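Local coordinates for fumarate lyase (Mesorhizobium sp., PDB 3C8T), which is of unknown specific function but belongs to the fumarate lyase family, a group of largely helical proteins, and assembles from four chains, at residues 29-34 / 81-86; 118-123 / 232-237; 144-149 / 253-258; 408-413 / 417-422. One frame throughout, in Å; residues are numbered along the deposited sequence.

Overall arrangement
Near the N terminus, interaction 1 closes a loop of 46 mostly helical residues between helix 23-43 and helix 80-91, at one end of the elongated chain. Helix 104-140 follows and passes through interaction 2, near the chain's centre; the two touch through the salt bridge between Arg-29 and Asp-118. Interactions 2 and 3 close overlapping loops of 108 and 103 residues that cross: strand 145-150 follows helix 104-140, and both contacts return to helix 229-255, centres about 32 Å apart. Both also meet the second subunit. Interaction 4 closes a three-residue span between two late helices, its centre about 30 Å from that of interaction 3 and about 81 Å from that of interaction 1.

Interaction 1. Residues 29-34 / 81-86; sequences RCVETE and LPLVEQ
Helix-helix packing in the N-terminal part of the lyase fold brings Leu-83 of 81-86 against Cys-30 and Val-31 of 29-34. The axes of the two short segments cross at -68° and come no closer than 11.0 Å, a separation bridged by side chains. Leu-83 does most of this: with CG anti to the backbone N (chi1 163°), its forked end is carried across to the first helix. There Leu-83 CD2 meets Cys-30 CB at 3.5 Å, while Leu-83 CD1 lies 3.9 Å from Val-31 CG2, the Val-31 and Leu-83 side chains crossing at about a right angle. A branched leucine suits this place because its two methyls can serve two consecutive residues, and the small cysteine lets one of them in close.

Glu-34 bends at chi2 (-88°), which brings its carboxylate beside Val-84, Glu-34 OE2 lying 3.2 Å from Val-84 CG2. This is a contact with a methyl group; the polar need of OE2 is met by a hydrogen bond with His-99 ND1, and Val-84 also touches His-99. Back on its own helix, Thr-33 OG1 gives a 2.7 Å hydrogen bond to Arg-29 O, which receives Thr-33 N from the opposite face.

Helix 104-140 packs beside the first segment, touching Thr-33 and Glu-34, while Phe-62 meets Leu-83 and helix 66-76 lies against Pro-82 and Gln-86.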
loop_
_atom_site.group_PDB
_atom_site.type_symbol
_atom_site.label_atom_id
_atom_site.label_comp_id
_atom_site.label_asym_id
_atom_site.label_seq_id
_atom_site.Cartn_x
_atom_site.Cartn_y
_atom_site.Cartn_z
ATOM N N ARG A 29 -6.096 -13.192 29.302
ATOM C CA ARG A 29 -4.639 -13.376 29.096
ATOM C C ARG A 29 -3.821 -12.359 29.888
ATOM O O ARG A 29 -2.728 -12.676 30.326
ATOM C CB ARG A 29 -4.217 -13.278 27.619
ATOM C CG ARG A 29 -5.010 -14.091 26.568
ATOM C CD ARG A 29 -5.558 -15.439 27.024
ATOM N NE ARG A 29 -4.536 -16.456 27.280
ATOM C CZ ARG A 29 -4.269 -17.487 26.471
ATOM N NH1 ARG A 29 -3.322 -18.364 26.790
ATOM N NH2 ARG A 29 -4.922 -17.625 25.330
ATOM N N CYS A 30 -4.361 -11.145 30.043
ATOM C CA CYS A 30 -3.779 -10.100 30.894
ATOM C C CYS A 30 -3.684 -10.510 32.355
ATOM O O CYS A 30 -2.623 -10.360 32.986
ATOM C CB CYS A 30 -4.522 -8.768 30.751
ATOM S SG CYS A 30 -4.182 -7.831 29.177
ATOM N N VAL A 31 -4.785 -11.055 32.884
ATOM C CA VAL A 31 -4.794 -11.664 34.211
ATOM C C VAL A 31 -3.799 -12.829 34.271
ATOM O O VAL A 31 -2.967 -12.893 35.200
ATOM C CB VAL A 31 -6.225 -12.146 34.602
ATOM C CG1 VAL A 31 -6.227 -12.741 35.987
ATOM C CG2 VAL A 31 -7.234 -11.003 34.504
ATOM N N GLU A 32 -3.855 -13.731 33.280
ATOM C CA GLU A 32 -2.917 -14.861 33.204
ATOM C C GLU A 32 -1.463 -14.410 33.340
ATOM O O GLU A 32 -0.683 -15.010 34.078
ATOM C CB GLU A 32 -3.165 -15.723 31.937
ATOM C CG GLU A 32 -2.079 -16.756 31.683
ATOM C CD GLU A 32 -2.292 -17.631 30.450
ATOM O OE1 GLU A 32 -3.320 -17.480 29.729
ATOM O OE2 GLU A 32 -1.403 -18.497 30.206
ATOM N N THR A 33 -1.111 -13.320 32.665
ATOM C CA THR A 33 0.243 -12.748 32.678
ATOM C C THR A 33 0.603 -12.206 34.072
ATOM O O THR A 33 1.703 -12.467 34.569
ATOM C CB THR A 33 0.325 -11.627 31.626
ATOM O OG1 THR A 33 -0.029 -12.157 30.338
ATOM C CG2 THR A 33 1.728 -10.939 31.571
ATOM N N GLU A 34 -0.313 -11.444 34.687
ATOM C CA GLU A 34 -0.061 -10.823 36.001
ATOM C C GLU A 34 0.130 -11.882 37.106
ATOM O O GLU A 34 0.969 -11.713 37.990
ATOM C CB GLU A 34 -1.204 -9.900 36.389
ATOM C CG GLU A 34 -1.309 -8.652 35.530
ATOM C CD GLU A 34 -0.454 -7.487 36.036
ATOM O OE1 GLU A 34 0.323 -7.661 37.006
ATOM O OE2 GLU A 34 -0.590 -6.387 35.461
ATOM N N LEU A 81 -4.042 -0.853 34.021
ATOM C CA LEU A 81 -4.066 -0.398 35.405
ATOM C C LEU A 81 -5.456 -0.485 36.028
ATOM O O LEU A 81 -5.544 -0.870 37.172
ATOM C CB LEU A 81 -3.366 0.976 35.593
ATOM C CG LEU A 81 -1.843 0.922 35.314
ATOM C CD1 LEU A 81 -1.190 2.308 35.354
ATOM C CD2 LEU A 81 -1.091 -0.005 36.256
ATOM N N PRO A 82 -6.539 -0.160 35.276
ATOM C CA PRO A 82 -7.878 -0.463 35.771
ATOM C C PRO A 82 -8.090 -1.958 36.027
ATOM O O PRO A 82 -8.643 -2.333 37.078
ATOM C CB PRO A 82 -8.790 0.021 34.628
ATOM C CG PRO A 82 -8.020 1.004 33.899
ATOM C CD PRO A 82 -6.607 0.543 33.973
ATOM N N LEU A 83 -7.647 -2.819 35.110
ATOM C CA LEU A 83 -7.746 -4.246 35.392
ATOM C C LEU A 83 -6.972 -4.646 36.683
ATOM O O LEU A 83 -7.462 -5.465 37.491
ATOM C CB LEU A 83 -7.326 -5.102 34.184
ATOM C CG LEU A 83 -7.032 -6.563 34.568
ATOM C CD1 LEU A 83 -8.313 -7.328 34.903
ATOM C CD2 LEU A 83 -6.226 -7.250 33.462
ATOM N N VAL A 84 -5.785 -4.065 36.891
ATOM C CA VAL A 84 -5.001 -4.362 38.115
ATOM C C VAL A 84 -5.761 -3.887 39.377
ATOM O O VAL A 84 -5.758 -4.564 40.396
ATOM C CB VAL A 84 -3.532 -3.792 38.041
ATOM C CG1 VAL A 84 -2.833 -3.843 39.389
ATOM C CG2 VAL A 84 -2.735 -4.565 37.019
ATOM N N GLU A 85 -6.432 -2.734 39.273
ATOM C CA GLU A 85 -7.228 -2.206 40.363
ATOM C C GLU A 85 -8.367 -3.187 40.703
ATOM O O GLU A 85 -8.568 -3.514 41.866
ATOM C CB GLU A 85 -7.768 -0.815 40.014
ATOM C CG GLU A 85 -6.696 0.319 39.965
ATOM C CD GLU A 85 -7.173 1.572 39.171
ATOM O OE1 GLU A 85 -6.319 2.285 38.534
ATOM O OE2 GLU A 85 -8.416 1.838 39.171
ATOM N N GLN A 86 -9.092 -3.675 39.695
ATOM C CA GLN A 86 -10.182 -4.620 39.956
ATOM C C GLN A 86 -9.606 -5.896 40.581
ATOM O O GLN A 86 -10.110 -6.402 41.573
ATOM C CB GLN A 86 -10.982 -4.931 38.684
ATOM C CG GLN A 86 -11.805 -3.757 38.088
ATOM C CD GLN A 86 -12.776 -4.233 37.014
ATOM O OE1 GLN A 86 -13.167 -5.403 37.016
ATOM N NE2 GLN A 86 -13.188 -3.333 36.105
#

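Interaction 2. Residues 118-123 / 232-237; sequences DGLALI and AETVQF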
loop_
_atom_site.group_PDB
_atom_site.type_symbol
_atom_site.label_atom_id
_atom_site.label_comp_id
_atom_site.label_asym_id
_atom_site.label_seq_id
_atom_site.Cartn_x
_atom_site.Cartn_y
_atom_site.Cartn_z
ATOM N N ASP A 118 -2.330 -19.051 20.206
ATOM C CA ASP A 118 -3.606 -19.658 19.790
ATOM C C ASP A 118 -3.953 -19.341 18.319
ATOM O O ASP A 118 -4.413 -20.203 17.608
ATOM C CB ASP A 118 -4.765 -19.218 20.702
ATOM C CG ASP A 118 -4.566 -19.632 22.179
ATOM O OD1 ASP A 118 -3.615 -20.406 22.480
ATOM O OD2 ASP A 118 -5.367 -19.170 23.041
ATOM N N GLY A 119 -3.766 -18.085 17.895
ATOM C CA GLY A 119 -3.990 -17.692 16.490
ATOM C C GLY A 119 -3.181 -18.545 15.504
ATOM O O GLY A 119 -3.684 -18.970 14.477
ATOM N N LEU A 120 -1.920 -18.783 15.818
ATOM C CA LEU A 120 -1.065 -19.541 14.934
ATOM C C LEU A 120 -1.439 -21.038 14.914
ATOM O O LEU A 120 -1.242 -21.692 13.890
ATOM C CB LEU A 120 0.424 -19.345 15.297
ATOM C CG LEU A 120 1.097 -18.060 14.789
ATOM C CD1 LEU A 120 2.509 -18.036 15.340
ATOM C CD2 LEU A 120 1.131 -17.995 13.260
ATOM N N ALA A 121 -1.977 -21.567 16.013
ATOM C CA ALA A 121 -2.418 -22.979 16.013
ATOM C C ALA A 121 -3.640 -23.156 15.132
ATOM O O ALA A 121 -3.766 -24.173 14.427
ATOM C CB ALA A 121 -2.677 -23.531 17.459
ATOM N N LEU A 122 -4.518 -22.159 15.141
ATOM C CA LEU A 122 -5.691 -22.183 14.285
ATOM C C LEU A 122 -5.312 -21.976 12.803
ATOM O O LEU A 122 -5.837 -22.663 11.918
ATOM C CB LEU A 122 -6.723 -21.148 14.771
ATOM C CG LEU A 122 -7.962 -20.954 13.898
ATOM C CD1 LEU A 122 -8.680 -22.332 13.606
ATOM C CD2 LEU A 122 -8.916 -19.955 14.601
ATOM N N ILE A 123 -4.413 -21.036 12.525
ATOM C CA ILE A 123 -3.868 -20.891 11.169
ATOM C C ILE A 123 -3.218 -22.197 10.665
ATOM O O ILE A 123 -3.472 -22.633 9.551
ATOM C CB ILE A 123 -2.833 -19.725 11.087
ATOM C CG1 ILE A 123 -3.520 -18.370 11.324
ATOM C CG2 ILE A 123 -2.072 -19.770 9.767
ATOM C CD1 ILE A 123 -4.623 -17.992 10.316
ATOM N N ALA A 232 5.605 -7.983 13.004
ATOM C CA ALA A 232 5.475 -7.666 11.582
ATOM C C ALA A 232 5.624 -8.883 10.650
ATOM O O ALA A 232 4.813 -9.042 9.727
ATOM C CB ALA A 232 6.449 -6.553 11.188
ATOM N N GLU A 233 6.602 -9.774 10.923
ATOM C CA GLU A 233 6.828 -10.921 10.046
ATOM C C GLU A 233 5.679 -11.890 10.113
ATOM O O GLU A 233 5.369 -12.555 9.123
ATOM C CB GLU A 233 8.164 -11.638 10.289
ATOM C CG GLU A 233 8.172 -12.553 11.451
ATOM C CD GLU A 233 9.512 -13.273 11.594
ATOM O OE1 GLU A 233 10.076 -13.299 12.737
ATOM O OE2 GLU A 233 9.988 -13.800 10.554
ATOM N N THR A 234 4.992 -11.921 11.249
ATOM C CA THR A 234 3.834 -12.802 11.385
ATOM C C THR A 234 2.701 -12.367 10.477
ATOM O O THR A 234 2.076 -13.188 9.805
ATOM C CB THR A 234 3.361 -12.868 12.844
ATOM O OG1 THR A 234 4.444 -13.348 13.618
ATOM C CG2 THR A 234 2.180 -13.836 13.007
ATOM N N VAL A 235 2.424 -11.069 10.444
ATOM C CA VAL A 235 1.348 -10.588 9.556
ATOM C C VAL A 235 1.758 -10.632 8.065
ATOM O O VAL A 235 0.923 -10.870 7.189
ATOM C CB VAL A 235 0.936 -9.191 9.967
ATOM C CG1 VAL A 235 -0.200 -8.645 9.069
ATOM C CG2 VAL A 235 0.535 -9.211 11.470
ATOM N N GLN A 236 3.028 -10.369 7.783
ATOM C CA GLN A 236 3.571 -10.540 6.447
ATOM C C GLN A 236 3.333 -11.958 5.964
ATOM O O GLN A 236 2.939 -12.138 4.819
ATOM C CB GLN A 236 5.057 -10.209 6.375
ATOM C CG GLN A 236 5.419 -8.729 6.456
ATOM C CD GLN A 236 6.835 -8.462 5.885
ATOM O OE1 GLN A 236 6.996 -7.677 4.942
ATOM N NE2 GLN A 236 7.851 -9.150 6.427
ATOM N N PHE A 237 3.566 -12.939 6.851
ATOM C CA PHE A 237 3.335 -14.328 6.579
ATOM C C PHE A 237 1.839 -14.568 6.272
ATOM O O PHE A 237 1.509 -15.262 5.326
ATOM C CB PHE A 237 3.823 -15.225 7.739
ATOM C CG PHE A 237 3.276 -16.683 7.661
ATOM C CD1 PHE A 237 3.807 -17.595 6.745
ATOM C CD2 PHE A 237 2.187 -17.072 8.417
ATOM C CE1 PHE A 237 3.292 -18.888 6.631
ATOM C CE2 PHE A 237 1.658 -18.368 8.328
ATOM C CZ PHE A 237 2.222 -19.275 7.425
#
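Apolar contacts alone join 118-123 to 232-237: Ile-123 meets Phe-237, and one turn earlier Leu-120 approaches Thr-234. Ile-123 puts its CG2 methyl at the edge of the phenyl ring, near the ring plane, 4.2 Å from Phe-237 CE2. The ring gets there because Phe-237 holds CG anti to its backbone N (chi1 165°), extending it towards the other helix. A beta-branched isoleucine fits here, since each side chain covers part of the gap, the ring from one helix and the isoleucine branch from the other; the backbones at this level are well apart, with 10.8 Å between Ile-123 CA and Phe-237 CA.

The second pair is equally light. Leu-120 CD2 comes to 4.3 Å from Thr-234 CG2, with the extended leucine chain spanning much of the gap between helices whose CA atoms here, Leu-120 CA and Thr-234 CA, are 9.1 Å apart. Threonine can serve this apolar surface with its methyl while its hydroxyl is occupied within the helix.

The polar interactions belong to each helix or to its surroundings. Thr-234 OG1 hydrogen-bonds to Ala-230 O, a turn back, so the hydroxyl is satisfied although buried. Asp-118 OD2 forms a salt bridge with Arg-29 NH2, and Glu-233 pairs with Arg-184 and with Arg-177 of the second subunit.

Both helices belong to the long central helical bundle. Helix 160-185 packs against Thr-234 and Phe-237 through Ile-181, while Phe-329 of helix 315-344 touches both Ile-123 and Thr-234.

Interaction 3. Residues 144-149 / 253-258; sequences TPMAGR and SIMMTT
Two methionine side chains make the apolar part of this contact, Met-146 from strand 145-150 and Met-255 from the last part of helix 229-255. Their terminal methyls meet, Met-146 CE to Met-255 CE at 3.6 Å, and the two chains cross at about a right angle. Met-146 starts with CG between its backbone N and carbonyl carbon (chi1 70°), and both chains bend at chi3 to bring the methyls together. Unbranched, flexible methionine suits a gap this wide: the nearest CA atoms of the two segments, Arg-149 CA and Met-255 CA, are 10.8 Å apart.

The charged component is Arg-149, whose NH1 passes 4.4 Å from Met-255 CG, a van der Waals approach. Its guanidinium is engaged elsewhere: NH2 forms salt bridges with Glu-262 and with Glu-259 of the third subunit, and the group makes a cation-pi contact with Phe-311 of the second subunit.

Within 253-258, Ile-254 O accepts hydrogen bonds from both Thr-257 N at 3.0 Å and Thr-257 OG1 at 2.7 Å, the hydroxyl lying in the carbonyl plane on a lone pair.

With three subunits gathered at Arg-149, the arrangement fits the tetrameric architecture of the fumarate lyase superfamily, in which several chains meet around the central helical bundle.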
loop_
_atom_site.group_PDB
_atom_site.type_symbol
_atom_site.label_atom_id
_atom_site.label_comp_id
_atom_site.label_asym_id
_atom_site.label_seq_id
_atom_site.Cartn_x
_atom_site.Cartn_y
_atom_site.Cartn_z
ATOM N N THR A 144 -6.584 -36.278 -15.303
ATOM C CA THR A 144 -7.664 -35.526 -15.944
ATOM C C THR A 144 -7.087 -34.427 -16.892
ATOM O O THR A 144 -6.594 -33.358 -16.412
ATOM C CB THR A 144 -8.555 -34.878 -14.870
ATOM O OG1 THR A 144 -8.836 -35.820 -13.812
ATOM C CG2 THR A 144 -9.888 -34.355 -15.475
ATOM N N PRO A 145 -7.138 -34.650 -18.232
ATOM C CA PRO A 145 -6.527 -33.647 -19.120
ATOM C C PRO A 145 -7.387 -32.386 -19.278
ATOM O O PRO A 145 -8.622 -32.424 -19.137
ATOM C CB PRO A 145 -6.387 -34.369 -20.460
ATOM C CG PRO A 145 -7.275 -35.584 -20.377
ATOM C CD PRO A 145 -7.793 -35.738 -18.988
ATOM N N MET A 146 -6.711 -31.277 -19.534
ATOM C CA MET A 146 -7.336 -29.966 -19.724
ATOM C C MET A 146 -6.338 -29.062 -20.472
ATOM O O MET A 146 -5.154 -29.387 -20.563
ATOM C CB MET A 146 -7.742 -29.335 -18.370
ATOM C CG MET A 146 -6.571 -28.872 -17.441
ATOM S SD MET A 146 -7.240 -28.178 -15.886
ATOM C CE MET A 146 -8.024 -26.655 -16.464
ATOM N N ALA A 147 -6.805 -27.931 -20.987
ATOM C CA ALA A 147 -5.885 -26.949 -21.579
ATOM C C ALA A 147 -5.083 -26.211 -20.477
ATOM O O ALA A 147 -5.676 -25.678 -19.528
ATOM C CB ALA A 147 -6.670 -25.975 -22.442
ATOM N N GLY A 148 -3.743 -26.237 -20.581
ATOM C CA GLY A 148 -2.867 -25.259 -19.950
ATOM C C GLY A 148 -3.118 -23.872 -20.534
ATOM O O GLY A 148 -3.347 -23.743 -21.742
ATOM N N ARG A 149 -3.096 -22.831 -19.695
ATOM C CA ARG A 149 -3.308 -21.466 -20.189
ATOM C C ARG A 149 -2.192 -20.479 -19.799
ATOM O O ARG A 149 -1.781 -20.395 -18.629
ATOM C CB ARG A 149 -4.680 -20.936 -19.734
ATOM C CG ARG A 149 -5.856 -21.755 -20.252
ATOM C CD ARG A 149 -7.143 -21.395 -19.601
ATOM N NE ARG A 149 -8.283 -22.093 -20.219
ATOM C CZ ARG A 149 -8.941 -23.132 -19.674
ATOM N NH1 ARG A 149 -8.589 -23.623 -18.479
ATOM N NH2 ARG A 149 -9.947 -23.702 -20.346
ATOM N N SER A 253 -12.421 -19.089 -10.213
ATOM C CA SER A 253 -13.495 -18.192 -10.674
ATOM C C SER A 253 -13.465 -18.008 -12.186
ATOM O O SER A 253 -14.507 -17.880 -12.817
ATOM C CB SER A 253 -13.510 -16.860 -9.915
ATOM O OG SER A 253 -12.387 -16.116 -10.214
ATOM N N ILE A 254 -12.275 -18.033 -12.782
ATOM C CA ILE A 254 -12.160 -17.927 -14.237
ATOM C C ILE A 254 -12.568 -19.269 -14.898
ATOM O O ILE A 254 -13.267 -19.286 -15.891
ATOM C CB ILE A 254 -10.775 -17.478 -14.687
ATOM C CG1 ILE A 254 -10.469 -16.042 -14.176
ATOM C CG2 ILE A 254 -10.658 -17.683 -16.243
ATOM C CD1 ILE A 254 -8.975 -15.536 -14.465
ATOM N N MET A 255 -12.231 -20.387 -14.286
ATOM C CA MET A 255 -12.712 -21.661 -14.829
ATOM C C MET A 255 -14.276 -21.791 -14.721
ATOM O O MET A 255 -14.869 -22.633 -15.400
ATOM C CB MET A 255 -11.969 -22.849 -14.176
ATOM C CG MET A 255 -10.468 -23.014 -14.572
ATOM S SD MET A 255 -9.604 -24.205 -13.462
ATOM C CE MET A 255 -10.399 -25.665 -13.936
ATOM N N MET A 256 -14.919 -20.950 -13.897
ATOM C CA MET A 256 -16.414 -20.885 -13.786
ATOM C C MET A 256 -17.096 -19.997 -14.812
ATOM O O MET A 256 -18.332 -19.926 -14.873
ATOM C CB MET A 256 -16.865 -20.500 -12.366
ATOM C CG MET A 256 -16.677 -21.627 -11.314
ATOM S SD MET A 256 -17.191 -21.202 -9.609
ATOM C CE MET A 256 -18.954 -21.044 -9.791
ATOM N N THR A 257 -16.283 -19.311 -15.621
ATOM C CA THR A 257 -16.759 -18.549 -16.761
ATOM C C THR A 257 -17.700 -19.437 -17.576
ATOM O O THR A 257 -17.397 -20.589 -17.827
ATOM C CB THR A 257 -15.559 -18.057 -17.623
ATOM O OG1 THR A 257 -14.684 -17.243 -16.826
ATOM C CG2 THR A 257 -16.012 -17.196 -18.814
ATOM N N THR A 258 -18.840 -18.897 -17.981
ATOM C CA THR A 258 -19.836 -19.645 -18.753
ATOM C C THR A 258 -19.240 -20.516 -19.893
ATOM O O THR A 258 -19.481 -21.711 -19.972
ATOM C CB THR A 258 -20.884 -18.667 -19.315
ATOM O OG1 THR A 258 -21.507 -17.986 -18.214
ATOM C CG2 THR A 258 -21.949 -19.452 -20.151
#

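Interaction 4. Residues 408-413 / 417-422; sequences PEVAKP and EALRDL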
loop_
_atom_site.group_PDB
_atom_site.type_symbol
_atom_site.label_atom_id
_atom_site.label_comp_id
_atom_site.label_asym_id
_atom_site.label_seq_id
_atom_site.Cartn_x
_atom_site.Cartn_y
_atom_site.Cartn_z
ATOM N N PRO A 408 2.669 -32.971 -48.081
ATOM C CA PRO A 408 3.557 -34.163 -48.136
ATOM C C PRO A 408 4.895 -34.033 -47.390
ATOM O O PRO A 408 5.478 -35.047 -46.988
ATOM C CB PRO A 408 3.769 -34.386 -49.655
ATOM C CG PRO A 408 2.582 -33.667 -50.308
ATOM C CD PRO A 408 2.400 -32.436 -49.436
ATOM N N GLU A 409 5.375 -32.804 -47.211
ATOM C CA GLU A 409 6.600 -32.566 -46.455
ATOM C C GLU A 409 6.446 -32.915 -44.950
ATOM O O GLU A 409 7.440 -32.972 -44.225
ATOM C CB GLU A 409 7.090 -31.116 -46.663
ATOM C CG GLU A 409 6.195 -29.986 -46.105
ATOM C CD GLU A 409 5.148 -29.452 -47.102
ATOM O OE1 GLU A 409 4.964 -28.207 -47.139
ATOM O OE2 GLU A 409 4.508 -30.252 -47.839
ATOM N N VAL A 410 5.206 -33.145 -44.496
ATOM C CA VAL A 410 4.949 -33.675 -43.150
ATOM C C VAL A 410 4.353 -35.089 -43.213
ATOM O O VAL A 410 4.825 -35.998 -42.519
ATOM C CB VAL A 410 3.924 -32.810 -42.331
ATOM C CG1 VAL A 410 4.128 -33.000 -40.804
ATOM C CG2 VAL A 410 3.985 -31.369 -42.720
ATOM N N ALA A 411 3.282 -35.244 -43.994
ATOM C CA ALA A 411 2.535 -36.506 -44.085
ATOM C C ALA A 411 3.417 -37.701 -44.466
ATOM O O ALA A 411 3.366 -38.743 -43.797
ATOM C CB ALA A 411 1.371 -36.372 -45.021
ATOM N N LYS A 412 4.265 -37.539 -45.490
ATOM C CA LYS A 412 5.119 -38.653 -45.957
ATOM C C LYS A 412 6.183 -39.064 -44.921
ATOM O O LYS A 412 6.281 -40.253 -44.587
ATOM C CB LYS A 412 5.725 -38.379 -47.361
ATOM N N PRO A 413 6.986 -38.103 -44.395
ATOM C CA PRO A 413 7.912 -38.585 -43.357
ATOM C C PRO A 413 7.231 -39.182 -42.091
ATOM O O PRO A 413 7.724 -40.158 -41.553
ATOM C CB PRO A 413 8.756 -37.344 -43.007
ATOM C CG PRO A 413 7.976 -36.183 -43.535
ATOM C CD PRO A 413 7.161 -36.667 -44.676
ATOM N N GLU A 417 -1.192 -42.018 -39.631
ATOM C CA GLU A 417 -1.538 -42.586 -38.328
ATOM C C GLU A 417 -0.787 -41.777 -37.242
ATOM O O GLU A 417 -1.397 -41.250 -36.324
ATOM C CB GLU A 417 -1.172 -44.074 -38.277
ATOM C CG GLU A 417 -1.856 -44.843 -37.111
ATOM C CD GLU A 417 -3.396 -44.992 -37.294
ATOM O OE1 GLU A 417 -4.094 -45.290 -36.292
ATOM O OE2 GLU A 417 -3.907 -44.815 -38.433
ATOM N N ALA A 418 0.532 -41.675 -37.377
ATOM C CA ALA A 418 1.337 -40.824 -36.485
ATOM C C ALA A 418 0.770 -39.376 -36.366
ATOM O O ALA A 418 0.724 -38.835 -35.266
ATOM C CB ALA A 418 2.800 -40.789 -36.949
ATOM N N LEU A 419 0.324 -38.782 -37.486
ATOM C CA LEU A 419 -0.281 -37.436 -37.463
ATOM C C LEU A 419 -1.555 -37.351 -36.615
ATOM O O LEU A 419 -1.716 -36.388 -35.839
ATOM C CB LEU A 419 -0.548 -36.898 -38.889
ATOM C CG LEU A 419 0.677 -36.326 -39.612
ATOM C CD1 LEU A 419 0.318 -35.887 -41.031
ATOM C CD2 LEU A 419 1.299 -35.145 -38.782
ATOM N N ARG A 420 -2.440 -38.341 -36.773
ATOM C CA ARG A 420 -3.600 -38.524 -35.895
ATOM C C ARG A 420 -3.217 -38.602 -34.408
ATOM O O ARG A 420 -3.820 -37.924 -33.588
ATOM C CB ARG A 420 -4.386 -39.790 -36.267
ATOM C CG ARG A 420 -5.068 -39.670 -37.545
ATOM C CD ARG A 420 -5.882 -40.890 -37.810
ATOM N NE ARG A 420 -6.498 -40.779 -39.126
ATOM C CZ ARG A 420 -7.596 -40.075 -39.381
ATOM N NH1 ARG A 420 -8.232 -39.406 -38.412
ATOM N NH2 ARG A 420 -8.059 -40.050 -40.619
ATOM N N ASP A 421 -2.222 -39.427 -34.081
ATOM C CA ASP A 421 -1.718 -39.555 -32.697
ATOM C C ASP A 421 -1.138 -38.211 -32.136
ATOM O O ASP A 421 -1.455 -37.789 -31.022
ATOM C CB ASP A 421 -0.670 -40.681 -32.634
ATOM C CG ASP A 421 -1.290 -42.088 -32.844
ATOM O OD1 ASP A 421 -2.546 -42.203 -32.745
ATOM O OD2 ASP A 421 -0.520 -43.067 -33.102
ATOM N N LEU A 422 -0.314 -37.552 -32.937
ATOM C CA LEU A 422 0.386 -36.323 -32.534
ATOM C C LEU A 422 -0.536 -35.109 -32.386
ATOM O O LEU A 422 -0.240 -34.203 -31.616
ATOM C CB LEU A 422 1.514 -35.993 -33.519
ATOM C CG LEU A 422 2.670 -37.001 -33.539
ATOM C CD1 LEU A 422 3.481 -36.871 -34.829
ATOM C CD2 LEU A 422 3.550 -36.843 -32.305
#
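The backbones of 408-413 and 417-422 come nearest at Ala-411 and Leu-419, whose CA atoms are 7.3 Å apart, the first helix being kinked where the nitrogen of Pro-413 lacks a bond to the preceding turn. Proline has no N-H to give, so the break follows from the residue itself. Leu-419 then supplies the side chain that spans the gap. Its CG stands anti to the carbonyl carbon (chi1 -79°), and the two methyls of its fork divide between two neighbours on the first helix. Leu-419 CD1 lies 3.8 Å from Ala-411 CA and 4.2 Å from Ala-411 CB. Leu-419 CD2 is 4.1 Å from Val-410 CG1, and the valine and leucine side chains cross at about a right angle.

Two short consecutive helices, 408-414 and 416-422, are thus packed through one leucine, and the pair lies in the part of the chain matching the adenylosuccinate lyase C-terminal family, far from the centre of the chain, toward one end of it.

Alanine is well suited to Ala-411, since its small side chain lets the leucine methyl settle onto the backbone carbon itself. Val-410, buried like Leu-419, adds a compact branched surface and continues the apolar packing beyond this pair by touching Val-369 and Leu-373 of helix 366-377 and Ile-385 of helix 379-395. Leu-419 also touches Phe-401 and Leu-404 of helix 400-404, while its carbonyl oxygen hydrogen-bonds with Thr-423 OG1.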